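PDB 5TNV: AP endonuclease, family protein 2 from Mycobacterium smegmatis, which binds a magnesium ion in a xylose isomerase-like TIM barrel and may have endonuclease activity. Local coordinates for residues A[107-112]-A[140-145]; A[155-160]-A[227-232]; A[162-167]-A[196-201]. All coordinates share one frame; numbering follows the deposited sequence.

Contact 1: A[107-112]-A[140-145]; sequences RSSIVD and TGFMQA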
loop_
_atom_site.group_PDB
_atom_site.type_symbol
_atom_site.label_atom_id
_atom_site.label_comp_id
_atom_site.label_asym_id
_atom_site.label_seq_id
_atom_site.Cartn_x
_atom_site.Cartn_y
_atom_site.Cartn_z
ATOM N N ARG A 107 -15.849 -14.562 -17.787
ATOM C CA ARG A 107 -16.619 -13.918 -18.787
ATOM C C ARG A 107 -17.105 -14.936 -19.841
ATOM O O ARG A 107 -16.959 -14.780 -21.024
ATOM C CB ARG A 107 -15.882 -12.717 -19.378
ATOM C CG ARG A 107 -15.538 -11.689 -18.269
ATOM C CD ARG A 107 -14.864 -10.425 -18.806
ATOM N NE ARG A 107 -14.397 -9.614 -17.684
ATOM C CZ ARG A 107 -15.181 -8.877 -16.913
ATOM N NH1 ARG A 107 -16.472 -8.751 -17.169
ATOM N NH2 ARG A 107 -14.646 -8.239 -15.887
ATOM N N SER A 108 -17.727 -15.974 -19.302
ATOM C CA SER A 108 -18.204 -17.151 -20.005
ATOM C C SER A 108 -19.556 -17.555 -19.463
ATOM O O SER A 108 -19.772 -18.659 -18.972
ATOM C CB SER A 108 -17.216 -18.308 -19.865
ATOM O OG SER A 108 -15.970 -17.896 -20.342
ATOM N N SER A 109 -20.514 -16.637 -19.491
ATOM C CA SER A 109 -21.797 -16.861 -18.834
ATOM C C SER A 109 -22.603 -17.984 -19.500
ATOM O O SER A 109 -22.694 -18.031 -20.743
ATOM C CB SER A 109 -22.621 -15.588 -18.856
ATOM O OG SER A 109 -23.922 -15.886 -18.345
ATOM N N ILE A 110 -23.230 -18.809 -18.681
ATOM C CA ILE A 110 -24.081 -19.878 -19.191
ATOM C C ILE A 110 -25.397 -19.334 -19.740
ATOM O O ILE A 110 -26.167 -20.134 -20.311
ATOM C CB ILE A 110 -24.266 -20.999 -18.155
ATOM C CG1 ILE A 110 -25.084 -20.541 -16.962
ATOM C CG2 ILE A 110 -22.932 -21.619 -17.786
ATOM C CD1 ILE A 110 -25.161 -21.431 -15.766
ATOM N N VAL A 111 -25.654 -18.021 -19.655
ATOM C CA VAL A 111 -26.773 -17.411 -20.366
ATOM C C VAL A 111 -26.301 -16.332 -21.321
ATOM O O VAL A 111 -27.118 -15.531 -21.776
ATOM C CB VAL A 111 -27.902 -16.924 -19.428
ATOM C CG1 VAL A 111 -28.577 -18.093 -18.734
ATOM C CG2 VAL A 111 -27.413 -15.873 -18.435
ATOM N N ASP A 112 -25.022 -16.334 -21.700
ATOM C CA ASP A 112 -24.584 -15.488 -22.819
ATOM C C ASP A 112 -25.483 -15.743 -24.017
ATOM O O ASP A 112 -25.786 -16.908 -24.341
ATOM C CB ASP A 112 -23.136 -15.833 -23.128
ATOM C CG ASP A 112 -22.441 -14.902 -24.088
ATOM O OD1 ASP A 112 -22.676 -15.056 -25.321
ATOM O OD2 ASP A 112 -21.693 -14.027 -23.607
ATOM N N THR A 140 -18.629 -20.455 -11.629
ATOM C CA THR A 140 -19.203 -19.741 -12.751
ATOM C C THR A 140 -19.811 -18.435 -12.264
ATOM O O THR A 140 -20.251 -18.336 -11.115
ATOM C CB THR A 140 -20.230 -20.656 -13.459
ATOM O OG1 THR A 140 -20.608 -20.106 -14.708
ATOM C CG2 THR A 140 -21.481 -20.883 -12.635
ATOM N N GLY A 141 -19.858 -17.444 -13.133
ATOM C CA GLY A 141 -20.546 -16.218 -12.833
ATOM C C GLY A 141 -21.245 -15.677 -14.066
ATOM O O GLY A 141 -21.215 -16.281 -15.134
ATOM N N PHE A 142 -21.858 -14.519 -13.888
ATOM C CA PHE A 142 -22.717 -13.952 -14.933
ATOM C C PHE A 142 -22.117 -12.736 -15.594
ATOM O O PHE A 142 -22.723 -12.129 -16.493
ATOM C CB PHE A 142 -24.105 -13.696 -14.350
ATOM C CG PHE A 142 -24.780 -14.972 -13.871
ATOM C CD1 PHE A 142 -25.171 -15.948 -14.796
ATOM C CD2 PHE A 142 -24.989 -15.239 -12.526
ATOM C CE1 PHE A 142 -25.729 -17.141 -14.376
ATOM C CE2 PHE A 142 -25.588 -16.433 -12.134
ATOM C CZ PHE A 142 -25.959 -17.363 -13.048
ATOM N N MET A 143 -20.887 -12.362 -15.198
ATOM C CA MET A 143 -20.141 -11.356 -15.950
ATOM C C MET A 143 -19.992 -11.830 -17.403
ATOM O O MET A 143 -19.935 -13.028 -17.708
ATOM C CB MET A 143 -18.775 -11.056 -15.323
ATOM C CG MET A 143 -17.887 -12.257 -15.102
ATOM S SD MET A 143 -18.170 -12.987 -13.452
ATOM C CE MET A 143 -17.213 -14.481 -13.588
ATOM N N GLN A 144 -19.917 -10.865 -18.305
ATOM C CA GLN A 144 -19.736 -11.113 -19.740
ATOM C C GLN A 144 -18.607 -10.243 -20.273
ATOM O O GLN A 144 -17.909 -9.581 -19.508
ATOM C CB GLN A 144 -21.031 -10.939 -20.538
ATOM C CG GLN A 144 -22.140 -11.865 -20.095
ATOM C CD GLN A 144 -23.325 -11.904 -20.994
ATOM O OE1 GLN A 144 -23.291 -11.392 -22.132
ATOM N NE2 GLN A 144 -24.400 -12.535 -20.561
ATOM N N ALA A 145 -18.368 -10.249 -21.589
ATOM C CA ALA A 145 -17.261 -9.506 -22.161
ATOM C C ALA A 145 -17.333 -8.024 -21.719
ATOM O O ALA A 145 -18.408 -7.429 -21.614
ATOM C CB ALA A 145 -17.325 -9.517 -23.658
HETATM O O HOH W 1 -24.738 -13.366 -17.759
HETATM O O HOH W 2 -22.608 -18.588 -15.890
HETATM O O HOH W 3 -27.317 -12.805 -21.172
HETATM O O HOH W 4 -19.784 -11.908 -23.592
#

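Contact 2: A[155-160]-A[227-232]; sequences WFWLVQ and LVRLHR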
loop_
_atom_site.group_PDB
_atom_site.type_symbol
_atom_site.label_atom_id
_atom_site.label_comp_id
_atom_site.label_asym_id
_atom_site.label_seq_id
_atom_site.Cartn_x
_atom_site.Cartn_y
_atom_site.Cartn_z
ATOM N N TRP A 155 -10.052 1.835 -15.409
ATOM C CA TRP A 155 -10.457 0.535 -14.910
ATOM C C TRP A 155 -11.800 0.192 -15.562
ATOM O O TRP A 155 -12.671 1.067 -15.665
ATOM C CB TRP A 155 -10.643 0.483 -13.436
ATOM C CG TRP A 155 -9.483 0.802 -12.567
ATOM C CD1 TRP A 155 -9.385 1.869 -11.697
ATOM C CD2 TRP A 155 -8.294 0.033 -12.413
ATOM N NE1 TRP A 155 -8.175 1.788 -11.043
ATOM C CE2 TRP A 155 -7.495 0.664 -11.453
ATOM C CE3 TRP A 155 -7.834 -1.150 -12.999
ATOM C CZ2 TRP A 155 -6.249 0.133 -11.071
ATOM C CZ3 TRP A 155 -6.614 -1.669 -12.632
ATOM C CH2 TRP A 155 -5.841 -1.004 -11.662
ATOM N N PHE A 156 -12.015 -1.096 -15.871
ATOM C CA PHE A 156 -13.272 -1.443 -16.562
ATOM C C PHE A 156 -14.491 -1.094 -15.731
ATOM O O PHE A 156 -15.560 -0.850 -16.294
ATOM C CB PHE A 156 -13.267 -2.914 -16.983
ATOM C CG PHE A 156 -13.254 -3.936 -15.850
ATOM C CD1 PHE A 156 -14.418 -4.272 -15.180
ATOM C CD2 PHE A 156 -12.064 -4.587 -15.494
ATOM C CE1 PHE A 156 -14.399 -5.224 -14.159
ATOM C CE2 PHE A 156 -12.046 -5.535 -14.489
ATOM C CZ PHE A 156 -13.231 -5.831 -13.831
ATOM N N TRP A 157 -14.377 -1.160 -14.403
ATOM C CA TRP A 157 -15.526 -0.971 -13.532
ATOM C C TRP A 157 -15.929 0.488 -13.407
ATOM O O TRP A 157 -16.945 0.785 -12.731
ATOM C CB TRP A 157 -15.292 -1.572 -12.145
ATOM C CG TRP A 157 -14.098 -1.021 -11.429
ATOM C CD1 TRP A 157 -13.985 0.164 -10.763
ATOM C CD2 TRP A 157 -12.813 -1.670 -11.304
ATOM N NE1 TRP A 157 -12.735 0.319 -10.243
ATOM C CE2 TRP A 157 -11.981 -0.803 -10.557
ATOM C CE3 TRP A 157 -12.292 -2.868 -11.783
ATOM C CZ2 TRP A 157 -10.669 -1.129 -10.248
ATOM C CZ3 TRP A 157 -10.997 -3.196 -11.480
ATOM C CH2 TRP A 157 -10.199 -2.316 -10.725
ATOM N N LEU A 158 -15.227 1.413 -14.051
ATOM C CA LEU A 158 -15.598 2.818 -13.985
ATOM C C LEU A 158 -16.827 3.146 -14.800
ATOM O O LEU A 158 -17.403 4.219 -14.573
ATOM C CB LEU A 158 -14.421 3.703 -14.397
ATOM C CG LEU A 158 -13.203 3.614 -13.509
ATOM C CD1 LEU A 158 -12.090 4.540 -14.025
ATOM C CD2 LEU A 158 -13.505 3.938 -12.035
ATOM N N VAL A 159 -17.235 2.279 -15.724
ATOM C CA VAL A 159 -18.480 2.484 -16.475
ATOM C C VAL A 159 -19.214 1.134 -16.445
ATOM O O VAL A 159 -18.608 0.066 -16.403
ATOM C CB VAL A 159 -18.329 3.036 -17.878
ATOM C CG1 VAL A 159 -17.588 4.372 -17.984
ATOM C CG2 VAL A 159 -17.656 1.997 -18.726
ATOM N N GLN A 160 -20.510 1.199 -16.487
ATOM C CA GLN A 160 -21.345 0.004 -16.540
ATOM C C GLN A 160 -21.186 -0.664 -17.887
ATOM O O GLN A 160 -21.139 0.010 -18.918
ATOM C CB GLN A 160 -22.813 0.420 -16.320
ATOM C CG GLN A 160 -23.742 -0.735 -16.093
ATOM C CD GLN A 160 -25.136 -0.264 -15.772
ATOM O OE1 GLN A 160 -25.524 -0.283 -14.594
ATOM N NE2 GLN A 160 -25.831 0.194 -16.777
ATOM N N LEU A 227 -17.483 -5.498 -5.633
ATOM C CA LEU A 227 -18.407 -4.453 -5.228
ATOM C C LEU A 227 -17.740 -3.313 -4.534
ATOM O O LEU A 227 -18.092 -2.121 -4.759
ATOM C CB LEU A 227 -19.539 -5.028 -4.373
ATOM C CG LEU A 227 -20.339 -6.185 -4.998
ATOM C CD1 LEU A 227 -21.494 -6.551 -4.102
ATOM C CD2 LEU A 227 -20.784 -5.878 -6.416
ATOM N N VAL A 228 -16.780 -3.566 -3.615
ATOM C CA VAL A 228 -16.130 -2.522 -2.831
ATOM C C VAL A 228 -15.411 -1.520 -3.726
ATOM O O VAL A 228 -15.297 -0.332 -3.376
ATOM C CB VAL A 228 -15.186 -3.190 -1.812
ATOM C CG1 VAL A 228 -14.223 -2.216 -1.161
ATOM C CG2 VAL A 228 -15.978 -3.984 -0.776
ATOM N N ARG A 229 -14.921 -1.943 -4.893
ATOM C CA ARG A 229 -14.185 -1.044 -5.802
ATOM C C ARG A 229 -15.101 -0.054 -6.478
ATOM O O ARG A 229 -14.586 0.914 -7.089
ATOM C CB ARG A 229 -13.464 -1.885 -6.849
ATOM C CG ARG A 229 -14.389 -2.574 -7.875
ATOM C CD ARG A 229 -13.702 -3.728 -8.531
ATOM N NE ARG A 229 -14.581 -4.449 -9.442
ATOM C CZ ARG A 229 -14.213 -5.553 -10.084
ATOM N NH1 ARG A 229 -12.968 -5.996 -10.011
ATOM N NH2 ARG A 229 -15.124 -6.194 -10.829
ATOM N N LEU A 230 -16.421 -0.247 -6.491
ATOM C CA LEU A 230 -17.291 0.504 -7.369
ATOM C C LEU A 230 -17.556 1.916 -6.848
ATOM O O LEU A 230 -17.701 2.165 -5.645
ATOM C CB LEU A 230 -18.622 -0.214 -7.519
ATOM C CG LEU A 230 -18.526 -1.622 -8.120
ATOM C CD1 LEU A 230 -19.886 -2.309 -8.074
ATOM C CD2 LEU A 230 -17.974 -1.581 -9.527
ATOM N N HIS A 231 -17.708 2.854 -7.795
ATOM C CA HIS A 231 -17.992 4.245 -7.474
ATOM C C HIS A 231 -19.491 4.471 -7.339
ATOM O O HIS A 231 -20.103 5.249 -8.092
ATOM C CB HIS A 231 -17.335 5.156 -8.526
ATOM C CG HIS A 231 -15.871 5.026 -8.640
ATOM N ND1 HIS A 231 -15.098 6.089 -9.092
ATOM C CD2 HIS A 231 -14.991 4.022 -8.408
ATOM C CE1 HIS A 231 -13.829 5.736 -9.134
ATOM N NE2 HIS A 231 -13.748 4.484 -8.724
ATOM N N ARG A 232 -20.081 3.778 -6.377
ATOM C CA ARG A 232 -21.514 3.803 -6.133
ATOM C C ARG A 232 -21.705 3.523 -4.650
ATOM O O ARG A 232 -20.805 2.922 -4.017
ATOM C CB ARG A 232 -22.281 2.782 -6.993
ATOM C CG ARG A 232 -22.074 1.375 -6.577
ATOM C CD ARG A 232 -22.910 0.352 -7.311
ATOM N NE ARG A 232 -22.531 0.170 -8.706
ATOM C CZ ARG A 232 -23.043 -0.866 -9.359
ATOM N NH1 ARG A 232 -23.910 -1.758 -8.893
ATOM N NH2 ARG A 232 -22.660 -1.022 -10.613
HETATM O O HOH W 5 -11.610 2.800 -9.071
HETATM O O HOH W 6 -17.720 2.454 -10.663
#

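Contact 3: A[162-167]-A[196-201]; sequences HVDDPA and EDTYIG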
loop_
_atom_site.group_PDB
_atom_site.type_symbol
_atom_site.label_atom_id
_atom_site.label_comp_id
_atom_site.label_asym_id
_atom_site.label_seq_id
_atom_site.Cartn_x
_atom_site.Cartn_y
_atom_site.Cartn_z
ATOM N N HIS A 162 -22.055 -4.968 -19.368
ATOM C CA HIS A 162 -23.151 -5.915 -19.411
ATOM C C HIS A 162 -23.999 -5.805 -18.126
ATOM O O HIS A 162 -23.498 -5.755 -17.001
ATOM C CB HIS A 162 -22.596 -7.352 -19.491
ATOM C CG HIS A 162 -23.648 -8.399 -19.233
ATOM N ND1 HIS A 162 -24.615 -8.669 -20.183
ATOM C CD2 HIS A 162 -23.862 -9.162 -18.133
ATOM C CE1 HIS A 162 -25.379 -9.588 -19.628
ATOM N NE2 HIS A 162 -24.971 -9.902 -18.405
ATOM N N VAL A 163 -25.299 -5.855 -18.318
ATOM C CA VAL A 163 -26.287 -5.932 -17.242
ATOM C C VAL A 163 -27.167 -7.138 -17.555
ATOM O O VAL A 163 -27.667 -7.254 -18.675
ATOM C CB VAL A 163 -27.161 -4.670 -17.088
ATOM C CG1 VAL A 163 -28.141 -4.825 -15.949
ATOM C CG2 VAL A 163 -26.302 -3.427 -16.937
ATOM N N ASP A 164 -27.349 -8.051 -16.600
ATOM C CA ASP A 164 -28.150 -9.238 -16.908
ATOM C C ASP A 164 -29.547 -8.879 -17.340
ATOM O O ASP A 164 -30.202 -7.933 -16.906
ATOM C CB ASP A 164 -28.155 -10.205 -15.722
ATOM C CG ASP A 164 -27.029 -11.224 -15.725
ATOM O OD1 ASP A 164 -26.624 -11.656 -16.825
ATOM O OD2 ASP A 164 -26.614 -11.603 -14.603
ATOM N N ASP A 165 -30.057 -9.750 -18.249
ATOM C CA ASP A 165 -31.410 -9.647 -18.758
ATOM C C ASP A 165 -32.400 -10.297 -17.801
ATOM O O ASP A 165 -32.316 -11.526 -17.549
ATOM C CB ASP A 165 -31.445 -10.381 -20.111
ATOM C CG ASP A 165 -32.772 -10.294 -20.868
ATOM O OD1 ASP A 165 -33.781 -9.894 -20.229
ATOM O OD2 ASP A 165 -32.809 -10.666 -22.055
ATOM N N PRO A 166 -33.357 -9.588 -17.250
ATOM C CA PRO A 166 -34.322 -10.227 -16.339
ATOM C C PRO A 166 -35.050 -11.439 -16.946
ATOM O O PRO A 166 -35.467 -12.373 -16.216
ATOM C CB PRO A 166 -35.298 -9.078 -16.047
ATOM C CG PRO A 166 -34.696 -7.810 -16.465
ATOM C CD PRO A 166 -33.636 -8.161 -17.421
ATOM N N ALA A 167 -35.251 -11.399 -18.251
ATOM C CA ALA A 167 -36.022 -12.494 -18.859
ATOM C C ALA A 167 -35.250 -13.790 -18.856
ATOM O O ALA A 167 -35.880 -14.775 -19.222
ATOM C CB ALA A 167 -36.433 -12.037 -20.245
ATOM N N GLU A 196 -20.944 -7.376 -10.078
ATOM C CA GLU A 196 -21.855 -6.252 -10.283
ATOM C C GLU A 196 -22.694 -6.398 -11.543
ATOM O O GLU A 196 -22.280 -6.889 -12.598
ATOM C CB GLU A 196 -21.039 -4.953 -10.319
ATOM C CG GLU A 196 -19.919 -4.885 -11.341
ATOM C CD GLU A 196 -18.571 -5.416 -10.902
ATOM O OE1 GLU A 196 -18.493 -6.323 -10.063
ATOM O OE2 GLU A 196 -17.516 -4.918 -11.415
ATOM N N ASP A 197 -23.922 -5.905 -11.412
ATOM C CA ASP A 197 -24.838 -5.760 -12.554
ATOM C C ASP A 197 -25.321 -7.102 -13.070
ATOM O O ASP A 197 -25.789 -7.187 -14.219
ATOM C CB ASP A 197 -24.246 -4.889 -13.660
ATOM C CG ASP A 197 -23.717 -3.551 -13.187
ATOM O OD1 ASP A 197 -24.379 -2.913 -12.317
ATOM O OD2 ASP A 197 -22.629 -3.144 -13.663
ATOM N N THR A 198 -25.234 -8.125 -12.232
ATOM C CA THR A 198 -25.712 -9.471 -12.545
ATOM C C THR A 198 -26.811 -9.907 -11.605
ATOM O O THR A 198 -27.121 -9.227 -10.606
ATOM C CB THR A 198 -24.580 -10.527 -12.511
ATOM O OG1 THR A 198 -24.210 -10.832 -11.158
ATOM C CG2 THR A 198 -23.380 -10.103 -13.355
ATOM N N TYR A 199 -27.356 -11.106 -11.858
ATOM C CA TYR A 199 -28.354 -11.684 -10.969
ATOM C C TYR A 199 -27.892 -11.755 -9.518
ATOM O O TYR A 199 -28.729 -11.827 -8.618
ATOM C CB TYR A 199 -28.763 -13.126 -11.400
ATOM C CG TYR A 199 -29.250 -13.184 -12.845
ATOM C CD1 TYR A 199 -30.345 -12.417 -13.285
ATOM C CD2 TYR A 199 -28.617 -13.994 -13.776
ATOM C CE1 TYR A 199 -30.780 -12.472 -14.589
ATOM C CE2 TYR A 199 -29.032 -14.024 -15.077
ATOM C CZ TYR A 199 -30.118 -13.287 -15.491
ATOM O OH TYR A 199 -30.459 -13.328 -16.818
ATOM N N ILE A 200 -26.583 -11.819 -9.303
ATOM C CA ILE A 200 -26.003 -11.983 -7.970
ATOM C C ILE A 200 -25.035 -10.821 -7.674
ATOM O O ILE A 200 -23.958 -10.982 -7.102
ATOM C CB ILE A 200 -25.389 -13.391 -7.790
ATOM C CG1 ILE A 200 -24.290 -13.684 -8.810
ATOM C CG2 ILE A 200 -26.523 -14.431 -7.811
ATOM C CD1 ILE A 200 -23.615 -15.038 -8.631
ATOM N N GLY A 201 -25.502 -9.610 -8.010
ATOM C CA GLY A 201 -24.730 -8.379 -7.939
ATOM C C GLY A 201 -24.926 -7.521 -6.725
ATOM O O GLY A 201 -24.334 -6.426 -6.648
HETATM O O HOH W 7 -22.034 -7.649 -15.534
HETATM O O HOH W 8 -21.399 -4.086 -15.936
HETATM O O HOH W 9 -28.505 -12.239 -18.699
#

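Contact 1: A[107-112]-A[140-145]
The backbone oxygen of Gln-144 takes a direct hydrogen bond from Arg-107, NH1 standing 2.9 Å from O with an N-H...O angle of 162°, and the oxygen lies at the edge of the guanidinium, close to its plane. With CG anti to its own carbonyl carbon (chi1 -59°) and the chain extended as far as NE, Arg-107 runs past this same carbonyl, so that CD also comes within 3.2 Å of Gln-144 O. NH1 has a second partner in Tyr-195 OH, and the arginine also forms a cation-pi contact with Phe-156.

Further along, water does the joining. One molecule accepts from Ser-109 OG and from Gln-144 NE2 and donates to Phe-142 O; another accepts from Ile-110 N, donates to Gly-141 O and meets Thr-140 OG1 at 2.8 Å. Ser-109 OG, anti to its backbone N (chi1 173°), also accepts from Val-111 N at 3.0 Å in an ST turn and sits at the edge of the Phe-142 ring. Ile-110 CG1 and Val-111 CG2 pack obliquely against that ring. Met-143 lies beside Glu-193, a magnesium ligand.

Asp-112 OD2 and Gln-144 OE1, both acceptors, are not bonded; OD1 takes Asn-115 N, and a water bridges OD2 to Ala-145 N. One direct bond and several bridging waters thus make the polar join between the loop after strand 99-104 and the end of strand 137-141 with the turn beyond it.

Contact 2: A[155-160]-A[227-232]
Arg-229 can be followed atom by atom along the indole of Trp-157. Arg-229 CB starts beside Trp-157 NE1 and CE2, each 4.1 Å away. CG sits between the backbone N and the carbonyl carbon (chi1 70°), which turns the extended chain across the indole toward CD2. CD then lies over the six-membered ring in a CH-pi contact, 3.8 Å from the centroid and 19° off the normal. NE passes CE3 of Trp-157 at 3.6 Å, and from here the guanidinium is laid on the indole with the two planes only 7° apart. NH1 reaches Trp-157 CZ3, while NH2 comes within 3.5 Å of Phe-156 CE1, whose ring stands nearly perpendicular to the guanidinium. The tip is held beyond this pair of segments: NH2 makes a salt bridge with Glu-196 and NH1 a hydrogen bond with Tyr-256 OH.

The opposite face of the Trp-157 indole is taken by Trp-155 CB, so the ring is sandwiched. Leu-230 CD2 packs on Trp-157 CB, and Leu-158 CD2 lies over one face of the His-231 ring. Direct hydrogen bonds between the segments are absent; one water accepts from Trp-157 NE1 and meets His-231 NE2 at 2.7 Å, and another links Trp-157 O to His-231 N.

Asp-261 OD1 of the second subunit is hydrogen-bonded to His-231 ND1, bringing the subunit interface to this edge of the contact. The short 3-10 segment 156-158, in the loop between helices 148-152 and 169-185, thereby packs on the residues that follow helix 225-228, with strand 266-272 alongside both: Ser-269 touches Trp-157 as well as His-231.

Contact 3: A[162-167]-A[196-201]
Two loops of the TIM barrel, one leading into helix 169-185 and the other running from strand 189-193 to helix 203-213, meet here around the carboxylate of Asp-164. Its OD2 accepts from Tyr-199 N at 2.9 Å through the anti lone pair. The same carboxylate lies over the Tyr-199 ring, the planes 13° apart, and Asp-164 CB makes a CH-pi contact 3.7 Å from the ring centroid. OD1 takes His-162 NE2, which approaches from above the carboxylate plane although the acceptor lies in the imidazole plane, and a water donates to it as well. A buried acid so supplied with donors would probably remain ionised.

Backbone joins backbone where Asp-164 N donates to Asp-197 O at 3.0 Å; Val-163 CA brings a CA-H...O contact to the same oxygen. The Asp-197 side chain is turned to Arg-232 in a salt bridge, and a water ties its OD2 to His-162 O. Thr-198 OG1 accepts from Ile-200 N in an ST turn and is also bonded to Tyr-195 O.

At the far end, Tyr-199 OH donates to Asp-165 O at 2.7 Å, tilted 30° from the carbonyl plane.

From the N terminus, contact 1 comes first: 107-112, after strand 99-104, meets 140-145 at the end of the next strand, closing a loop that contains helix 116-133. Contact 2 then opens at 155-160 and closes only at 227-232. Contact 3 falls wholly within that span, joining 162-167 to 196-201 across helix 169-185 and strand 189-193. No contacts cross, yet all three touch in space. Phe-142 and Gln-144 of contact 1 pack on Asp-164 and His-162 of contact 3, contact 1 reaches contact 2 through an arginine, and two salt bridges join contacts 2 and 3. Together they tie successive barrel loops near the magnesium site.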